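Local coordinates for AimR transcriptional regulator (PDB 5ZVV), which activates transcription of the phage aimX locus as a homodimer, and is switched to an inactive monomer by the arbitrium peptide in the lysis-lysogeny decision, at residues 206-218 with 230-242. Numbering follows the deposited sequence.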
ATOM      1  N   SER A 206       9.621 -15.890  -3.715  1.00 25.53           N
ATOM      2  CA  SER A 206       9.265 -17.092  -2.961  1.00 28.50           C
ATOM      3  C   SER A 206       8.813 -18.128  -3.984  1.00 26.48           C
ATOM      4  O   SER A 206       7.625 -18.265  -4.282  1.00 25.59           O
ATOM      5  CB  SER A 206       8.187 -16.792  -1.926  1.00 32.85           C
ATOM      6  OG  SER A 206       7.912 -17.934  -1.132  1.00 34.15           O
ATOM      7  N   LEU A 207       9.780 -18.871  -4.524  1.00 25.11           N
ATOM      8  CA  LEU A 207       9.513 -19.696  -5.697  1.00 22.87           C
ATOM      9  C   LEU A 207       8.664 -20.912  -5.349  1.00 27.30           C
ATOM     10  O   LEU A 207       7.739 -21.258  -6.094  1.00 29.66           O
ATOM     11  CB  LEU A 207      10.831 -20.119  -6.347  1.00 25.41           C
ATOM     12  CG  LEU A 207      11.818 -18.990  -6.658  1.00 23.22           C
ATOM     13  CD1 LEU A 207      13.022 -19.512  -7.434  1.00 24.61           C
ATOM     14  CD2 LEU A 207      11.138 -17.856  -7.412  1.00 25.94           C
ATOM     15  N   LEU A 208       8.962 -21.576  -4.228  1.00 21.97           N
ATOM     16  CA  LEU A 208       8.199 -22.762  -3.852  1.00 23.51           C
ATOM     17  C   LEU A 208       6.741 -22.414  -3.587  1.00 23.63           C
ATOM     18  O   LEU A 208       5.835 -23.159  -3.976  1.00 27.82           O
ATOM     19  CB  LEU A 208       8.822 -23.425  -2.622  1.00 30.25           C
ATOM     20  CG  LEU A 208      10.249 -23.952  -2.770  1.00 38.60           C
ATOM     21  CD1 LEU A 208      10.718 -24.593  -1.470  1.00 32.76           C
ATOM     22  CD2 LEU A 208      10.344 -24.936  -3.926  1.00 37.38           C
ATOM     23  N   GLU A 209       6.499 -21.285  -2.921  1.00 22.68           N
ATOM     24  CA  GLU A 209       5.133 -20.837  -2.671  1.00 26.41           C
ATOM     25  C   GLU A 209       4.398 -20.550  -3.978  1.00 26.42           C
ATOM     26  O   GLU A 209       3.235 -20.945  -4.150  1.00 26.94           O
ATOM     27  CB  GLU A 209       5.174 -19.598  -1.780  1.00 24.80           C
ATOM     28  CG  GLU A 209       3.878 -19.228  -1.103  1.00 33.87           C
ATOM     29  CD  GLU A 209       4.086 -18.146  -0.060  1.00 37.57           C
ATOM     30  OE1 GLU A 209       5.242 -17.963   0.381  1.00 32.50           O
ATOM     31  OE2 GLU A 209       3.103 -17.475   0.311  1.00 36.93           O
ATOM     32  N   ALA A 210       5.066 -19.872  -4.915  1.00 20.00           N
ATOM     33  CA  ALA A 210       4.448 -19.570  -6.202  1.00 25.54           C
ATOM     34  C   ALA A 210       4.106 -20.845  -6.961  1.00 23.28           C
ATOM     35  O   ALA A 210       3.018 -20.962  -7.538  1.00 24.79           O
ATOM     36  CB  ALA A 210       5.375 -18.684  -7.032  1.00 19.03           C
ATOM     37  N   ARG A 211       5.024 -21.816  -6.969  1.00 21.89           N
ATOM     38  CA  ARG A 211       4.740 -23.094  -7.614  1.00 25.37           C
ATOM     39  C   ARG A 211       3.584 -23.811  -6.927  1.00 22.62           C
ATOM     40  O   ARG A 211       2.755 -24.441  -7.593  1.00 26.15           O
ATOM     41  CB  ARG A 211       5.992 -23.971  -7.614  1.00 26.99           C
ATOM     42  CG  ARG A 211       7.149 -23.391  -8.412  1.00 22.04           C
ATOM     43  CD  ARG A 211       8.423 -24.199  -8.219  1.00 19.00           C
ATOM     44  NE  ARG A 211       9.591 -23.476  -8.715  1.00 24.68           N
ATOM     45  CZ  ARG A 211      10.848 -23.806  -8.445  1.00 29.59           C
ATOM     46  NH1 ARG A 211      11.111 -24.855  -7.677  1.00 34.51           N
ATOM     47  NH2 ARG A 211      11.844 -23.085  -8.939  1.00 28.61           N
ATOM     48  N   GLN A 212       3.517 -23.732  -5.596  1.00 25.54           N
ATOM     49  CA  GLN A 212       2.413 -24.349  -4.865  1.00 25.26           C
ATOM     50  C   GLN A 212       1.076 -23.775  -5.310  1.00 22.65           C
ATOM     51  O   GLN A 212       0.144 -24.519  -5.644  1.00 20.21           O
ATOM     52  CB  GLN A 212       2.596 -24.147  -3.361  1.00 32.69           C
ATOM     53  CG  GLN A 212       3.621 -25.049  -2.708  1.00 33.82           C
ATOM     54  CD  GLN A 212       3.781 -24.753  -1.226  1.00 46.74           C
ATOM     55  OE1 GLN A 212       3.719 -23.597  -0.802  1.00 43.92           O
ATOM     56  NE2 GLN A 212       3.977 -25.799  -0.429  1.00 43.56           N
ATOM     57  N   HIS A 213       0.965 -22.443  -5.318  1.00 25.48           N
ATOM     58  CA  HIS A 213      -0.293 -21.815  -5.709  1.00 21.54           C
ATOM     59  C   HIS A 213      -0.629 -22.108  -7.168  1.00 20.96           C
ATOM     60  O   HIS A 213      -1.794 -22.355  -7.504  1.00 18.44           O
ATOM     61  CB  HIS A 213      -0.230 -20.308  -5.459  1.00 22.01           C
ATOM     62  CG  HIS A 213      -0.136 -19.938  -4.010  1.00 29.16           C
ATOM     63  ND1 HIS A 213      -1.130 -20.232  -3.102  1.00 29.86           N
ATOM     64  CD2 HIS A 213       0.829 -19.291  -3.315  1.00 27.40           C
ATOM     65  CE1 HIS A 213      -0.780 -19.785  -1.908  1.00 29.77           C
ATOM     66  NE2 HIS A 213       0.405 -19.211  -2.011  1.00 24.97           N
ATOM     67  N   SER A 214       0.377 -22.087  -8.049  1.00 19.78           N
ATOM     68  CA  SER A 214       0.126 -22.351  -9.465  1.00 22.01           C
ATOM     69  C   SER A 214      -0.379 -23.774  -9.672  1.00 23.91           C
ATOM     70  O   SER A 214      -1.378 -24.001 -10.368  1.00 21.77           O
ATOM     71  CB  SER A 214       1.398 -22.114 -10.283  1.00 18.46           C
ATOM     72  OG  SER A 214       1.859 -20.778 -10.172  1.00 20.72           O
ATOM     73  N   ASN A 215       0.302 -24.746  -9.062  1.00 18.86           N
ATOM     74  CA  ASN A 215      -0.111 -26.137  -9.189  1.00 19.80           C
ATOM     75  C   ASN A 215      -1.501 -26.353  -8.611  1.00 21.97           C
ATOM     76  O   ASN A 215      -2.299 -27.112  -9.168  1.00 24.60           O
ATOM     77  CB  ASN A 215       0.907 -27.049  -8.504  1.00 24.00           C
ATOM     78  CG  ASN A 215       2.122 -27.317  -9.366  1.00 22.90           C
ATOM     79  OD1 ASN A 215       2.004 -27.546 -10.572  1.00 33.99           O
ATOM     80  ND2 ASN A 215       3.298 -27.290  -8.755  1.00 26.25           N
ATOM     81  N   ARG A 216      -1.814 -25.688  -7.498  1.00 23.03           N
ATOM     82  CA  ARG A 216      -3.150 -25.834  -6.932  1.00 26.09           C
ATOM     83  C   ARG A 216      -4.207 -25.252  -7.866  1.00 29.52           C
ATOM     84  O   ARG A 216      -5.289 -25.835  -8.032  1.00 29.65           O
ATOM     85  CB  ARG A 216      -3.215 -25.179  -5.553  1.00 28.96           C
ATOM     86  CG  ARG A 216      -4.445 -25.585  -4.781  1.00 35.41           C
ATOM     87  CD  ARG A 216      -4.351 -25.295  -3.299  1.00 42.00           C
ATOM     88  NE  ARG A 216      -5.582 -25.716  -2.637  1.00 45.70           N
ATOM     89  CZ  ARG A 216      -6.617 -24.914  -2.401  1.00 42.04           C
ATOM     90  NH1 ARG A 216      -7.702 -25.389  -1.811  1.00 42.31           N
ATOM     91  NH2 ARG A 216      -6.562 -23.635  -2.745  1.00 44.54           N
ATOM     92  N   ALA A 217      -3.906 -24.112  -8.495  1.00 24.22           N
ATOM     93  CA  ALA A 217      -4.819 -23.550  -9.483  1.00 25.00           C
ATOM     94  C   ALA A 217      -5.048 -24.524 -10.631  1.00 23.00           C
ATOM     95  O   ALA A 217      -6.188 -24.721 -11.065  1.00 24.52           O
ATOM     96  CB  ALA A 217      -4.278 -22.220 -10.005  1.00 20.67           C
ATOM     97  N   ILE A 218      -3.977 -25.150 -11.128  1.00 22.13           N
ATOM     98  CA  ILE A 218      -4.116 -26.134 -12.200  1.00 26.28           C
ATOM     99  C   ILE A 218      -4.961 -27.315 -11.738  1.00 32.59           C
ATOM    100  O   ILE A 218      -5.756 -27.870 -12.507  1.00 29.66           O
ATOM    101  CB  ILE A 218      -2.729 -26.591 -12.691  1.00 28.44           C
ATOM    102  CG1 ILE A 218      -2.025 -25.463 -13.442  1.00 20.38           C
ATOM    103  CG2 ILE A 218      -2.844 -27.828 -13.573  1.00 25.07           C
ATOM    104  CD1 ILE A 218      -0.532 -25.674 -13.598  1.00 20.36           C
ATOM    105  N   ALA A 230      -0.978 -20.096 -14.974  1.00 17.13           N
ATOM    106  CA  ALA A 230      -0.338 -20.941 -13.975  1.00 19.48           C
ATOM    107  C   ALA A 230       0.967 -21.527 -14.505  1.00 18.18           C
ATOM    108  O   ALA A 230       2.011 -21.438 -13.846  1.00 19.13           O
ATOM    109  CB  ALA A 230      -1.295 -22.046 -13.537  1.00 17.36           C
ATOM    110  N   TYR A 231       0.928 -22.133 -15.698  1.00 17.58           N
ATOM    111  CA  TYR A 231       2.159 -22.659 -16.287  1.00 19.66           C
ATOM    112  C   TYR A 231       3.127 -21.541 -16.651  1.00 18.01           C
ATOM    113  O   TYR A 231       4.347 -21.721 -16.558  1.00 21.47           O
ATOM    114  CB  TYR A 231       1.837 -23.516 -17.511  1.00 18.72           C
ATOM    115  CG  TYR A 231       1.320 -24.886 -17.151  1.00 19.57           C
ATOM    116  CD1 TYR A 231       2.153 -25.824 -16.552  1.00 20.15           C
ATOM    117  CD2 TYR A 231       0.001 -25.242 -17.397  1.00 20.25           C
ATOM    118  CE1 TYR A 231       1.690 -27.079 -16.212  1.00 23.20           C
ATOM    119  CE2 TYR A 231      -0.475 -26.496 -17.059  1.00 26.27           C
ATOM    120  CZ  TYR A 231       0.376 -27.410 -16.466  1.00 25.04           C
ATOM    121  OH  TYR A 231      -0.088 -28.660 -16.126  1.00 26.40           O
ATOM    122  N   LEU A 232       2.599 -20.387 -17.064  1.00 20.04           N
ATOM    123  CA  LEU A 232       3.440 -19.212 -17.259  1.00 18.77           C
ATOM    124  C   LEU A 232       4.172 -18.849 -15.973  1.00 20.06           C
ATOM    125  O   LEU A 232       5.375 -18.554 -15.994  1.00 23.10           O
ATOM    126  CB  LEU A 232       2.581 -18.043 -17.746  1.00 23.25           C
ATOM    127  CG  LEU A 232       3.272 -16.880 -18.452  1.00 26.31           C
ATOM    128  CD1 LEU A 232       3.892 -17.347 -19.761  1.00 25.07           C
ATOM    129  CD2 LEU A 232       2.284 -15.744 -18.693  1.00 26.83           C
ATOM    130  N   THR A 233       3.468 -18.889 -14.837  1.00 19.40           N
ATOM    131  CA  THR A 233       4.095 -18.546 -13.564  1.00 20.48           C
ATOM    132  C   THR A 233       5.144 -19.577 -13.162  1.00 18.14           C
ATOM    133  O   THR A 233       6.226 -19.212 -12.692  1.00 17.33           O
ATOM    134  CB  THR A 233       3.036 -18.410 -12.468  1.00 20.27           C
ATOM    135  OG1 THR A 233       2.116 -17.368 -12.815  1.00 20.50           O
ATOM    136  CG2 THR A 233       3.690 -18.068 -11.135  1.00 23.11           C
ATOM    137  N   ILE A 234       4.842 -20.868 -13.332  1.00 17.17           N
ATOM    138  CA  ILE A 234       5.811 -21.910 -12.991  1.00 20.98           C
ATOM    139  C   ILE A 234       7.086 -21.736 -13.812  1.00 22.85           C
ATOM    140  O   ILE A 234       8.205 -21.680 -13.273  1.00 23.42           O
ATOM    141  CB  ILE A 234       5.187 -23.304 -13.196  1.00 21.64           C
ATOM    142  CG1 ILE A 234       4.072 -23.544 -12.174  1.00 23.78           C
ATOM    143  CG2 ILE A 234       6.250 -24.399 -13.112  1.00 19.38           C
ATOM    144  CD1 ILE A 234       3.293 -24.824 -12.393  1.00 18.44           C
ATOM    145  N   GLY A 235       6.927 -21.630 -15.135  1.00 21.95           N
ATOM    146  CA  GLY A 235       8.075 -21.378 -15.986  1.00 20.88           C
ATOM    147  C   GLY A 235       8.852 -20.149 -15.559  1.00 16.66           C
ATOM    148  O   GLY A 235      10.084 -20.143 -15.587  1.00 20.64           O
ATOM    149  N   ASN A 236       8.143 -19.096 -15.144  1.00 19.74           N
ATOM    150  CA  ASN A 236       8.828 -17.903 -14.657  1.00 21.25           C
ATOM    151  C   ASN A 236       9.631 -18.202 -13.396  1.00 22.18           C
ATOM    152  O   ASN A 236      10.733 -17.670 -13.215  1.00 23.34           O
ATOM    153  CB  ASN A 236       7.825 -16.780 -14.399  1.00 24.46           C
ATOM    154  CG  ASN A 236       7.268 -16.193 -15.677  1.00 21.35           C
ATOM    155  OD1 ASN A 236       7.804 -16.419 -16.759  1.00 23.45           O
ATOM    156  ND2 ASN A 236       6.189 -15.428 -15.559  1.00 20.82           N
ATOM    157  N   THR A 237       9.104 -19.053 -12.514  1.00 19.67           N
ATOM    158  CA  THR A 237       9.866 -19.417 -11.324  1.00 27.50           C
ATOM    159  C   THR A 237      11.081 -20.266 -11.657  1.00 26.25           C
ATOM    160  O   THR A 237      11.978 -20.389 -10.815  1.00 24.93           O
ATOM    161  CB  THR A 237       9.004 -20.178 -10.313  1.00 19.15           C
ATOM    162  OG1 THR A 237       8.627 -21.445 -10.863  1.00 21.22           O
ATOM    163  CG2 THR A 237       7.766 -19.383  -9.940  1.00 20.17           C
ATOM    164  N   LEU A 238      11.133 -20.862 -12.849  1.00 23.20           N
ATOM    165  CA  LEU A 238      12.269 -21.698 -13.226  1.00 24.54           C
ATOM    166  C   LEU A 238      13.287 -20.997 -14.126  1.00 28.45           C
ATOM    167  O   LEU A 238      14.216 -21.652 -14.607  1.00 27.19           O
ATOM    168  CB  LEU A 238      11.771 -22.971 -13.910  1.00 25.14           C
ATOM    169  CG  LEU A 238      10.978 -23.942 -13.039  1.00 23.62           C
ATOM    170  CD1 LEU A 238      10.303 -24.991 -13.909  1.00 20.46           C
ATOM    171  CD2 LEU A 238      11.895 -24.594 -12.013  1.00 25.79           C
ATOM    172  N   ILE A 239      13.154 -19.685 -14.343  1.00 27.36           N
ATOM    173  CA  ILE A 239      13.940 -19.006 -15.378  1.00 26.37           C
ATOM    174  C   ILE A 239      15.436 -19.118 -15.098  1.00 31.78           C
ATOM    175  O   ILE A 239      16.231 -19.407 -16.001  1.00 25.98           O
ATOM    176  CB  ILE A 239      13.501 -17.535 -15.507  1.00 26.09           C
ATOM    177  CG1 ILE A 239      12.132 -17.439 -16.185  1.00 18.09           C
ATOM    178  CG2 ILE A 239      14.536 -16.727 -16.282  1.00 24.77           C
ATOM    179  CD1 ILE A 239      11.593 -16.028 -16.268  1.00 16.87           C
ATOM    180  N   PHE A 240      15.847 -18.891 -13.853  1.00 28.76           N
ATOM    181  CA  PHE A 240      17.262 -18.853 -13.513  1.00 26.60           C
ATOM    182  C   PHE A 240      17.790 -20.174 -12.966  1.00 24.36           C
ATOM    183  O   PHE A 240      18.972 -20.253 -12.622  1.00 29.45           O
ATOM    184  CB  PHE A 240      17.529 -17.734 -12.503  1.00 25.95           C
ATOM    185  CG  PHE A 240      17.112 -16.377 -12.988  1.00 29.48           C
ATOM    186  CD1 PHE A 240      17.948 -15.627 -13.798  1.00 32.75           C
ATOM    187  CD2 PHE A 240      15.875 -15.859 -12.646  1.00 31.31           C
ATOM    188  CE1 PHE A 240      17.561 -14.380 -14.252  1.00 36.64           C
ATOM    189  CE2 PHE A 240      15.482 -14.612 -13.093  1.00 36.06           C
ATOM    190  CZ  PHE A 240      16.326 -13.870 -13.898  1.00 34.73           C
ATOM    191  N   GLU A 241      16.958 -21.213 -12.889  1.00 26.50           N
ATOM    192  CA  GLU A 241      17.380 -22.500 -12.344  1.00 33.56           C
ATOM    193  C   GLU A 241      17.685 -23.535 -13.421  1.00 29.42           C
ATOM    194  O   GLU A 241      18.741 -24.172 -13.384  1.00 30.83           O
ATOM    195  CB  GLU A 241      16.310 -23.051 -11.395  1.00 33.57           C
ATOM    196  CG  GLU A 241      16.120 -22.242 -10.127  1.00 33.92           C
ATOM    197  CD  GLU A 241      15.116 -22.874  -9.181  1.00 41.72           C
ATOM    198  OE1 GLU A 241      14.682 -24.016  -9.446  1.00 41.26           O
ATOM    199  OE2 GLU A 241      14.763 -22.228  -8.173  1.00 44.22           O
ATOM    200  N   ASP A 242      16.779 -23.720 -14.378  1.00 27.17           N
ATOM    201  CA  ASP A 242      16.889 -24.807 -15.346  1.00 29.24           C
ATOM    202  C   ASP A 242      16.199 -24.376 -16.630  1.00 25.72           C
ATOM    203  O   ASP A 242      15.005 -24.063 -16.617  1.00 25.82           O
ATOM    204  CB  ASP A 242      16.254 -26.089 -14.788  1.00 25.53           C
ATOM    205  CG  ASP A 242      16.547 -27.317 -15.634  1.00 28.69           C
ATOM    206  OD1 ASP A 242      16.629 -27.204 -16.873  1.00 30.92           O
ATOM    207  OD2 ASP A 242      16.690 -28.411 -15.050  1.00 40.48           O
TER
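Arg211 reaches across to the C-terminal end of helix 224-237 and takes hold of Thr237 side-on with two nitrogens. Its NE donates to Thr237 OG1 at 3.1 Å, nearly straight, with the oxygen close to the guanidinium plane. NH2 donates to Thr237 O at 3.3 Å; the oxygen lies in the guanidinium plane, while NH2 sits well above the carbonyl plane. The same NH2 forms a salt bridge to Glu241 OE1 at 3.0 Å; the hydrogen bond within it is weak and bent, and the carboxylate stands almost perpendicular to the guanidinium, 80° between planes. Leu207 CB and Leu238 CD2 lie over opposite faces of the guanidinium, toward its rim, so contacts at edge and faces together limit its rotation. With chi1 at 66°, Thr237 turns OG1 to Arg211 and CG2 to Ala210 CB. Helices 207-220 and 224-237 form an antiparallel helical hairpin, their segment axes 157° apart and 8.8 Å at closest approach, consistent with the TPR-like helical repeats of this family. Midway along it, small residues let the backbones close in: Ser214 and Ala230 have CA atoms 4.7 Å apart. Ser214 OG folds back to donate a hydrogen bond to Ala210 O from above the carbonyl plane, while its CB rests on Ile234 CG1. Nearer the hairpin turn, Ile218 extends its CG1 branch past Ala230 CB, a tight 3.5 Å contact, and sets CD1 over the centre of the Tyr231 ring, a CH-pi contact close to the ring normal. Beyond this pair, helix 184-203 packs against Thr233, and helix 243-252 touches Tyr231, Ile234 and Leu238.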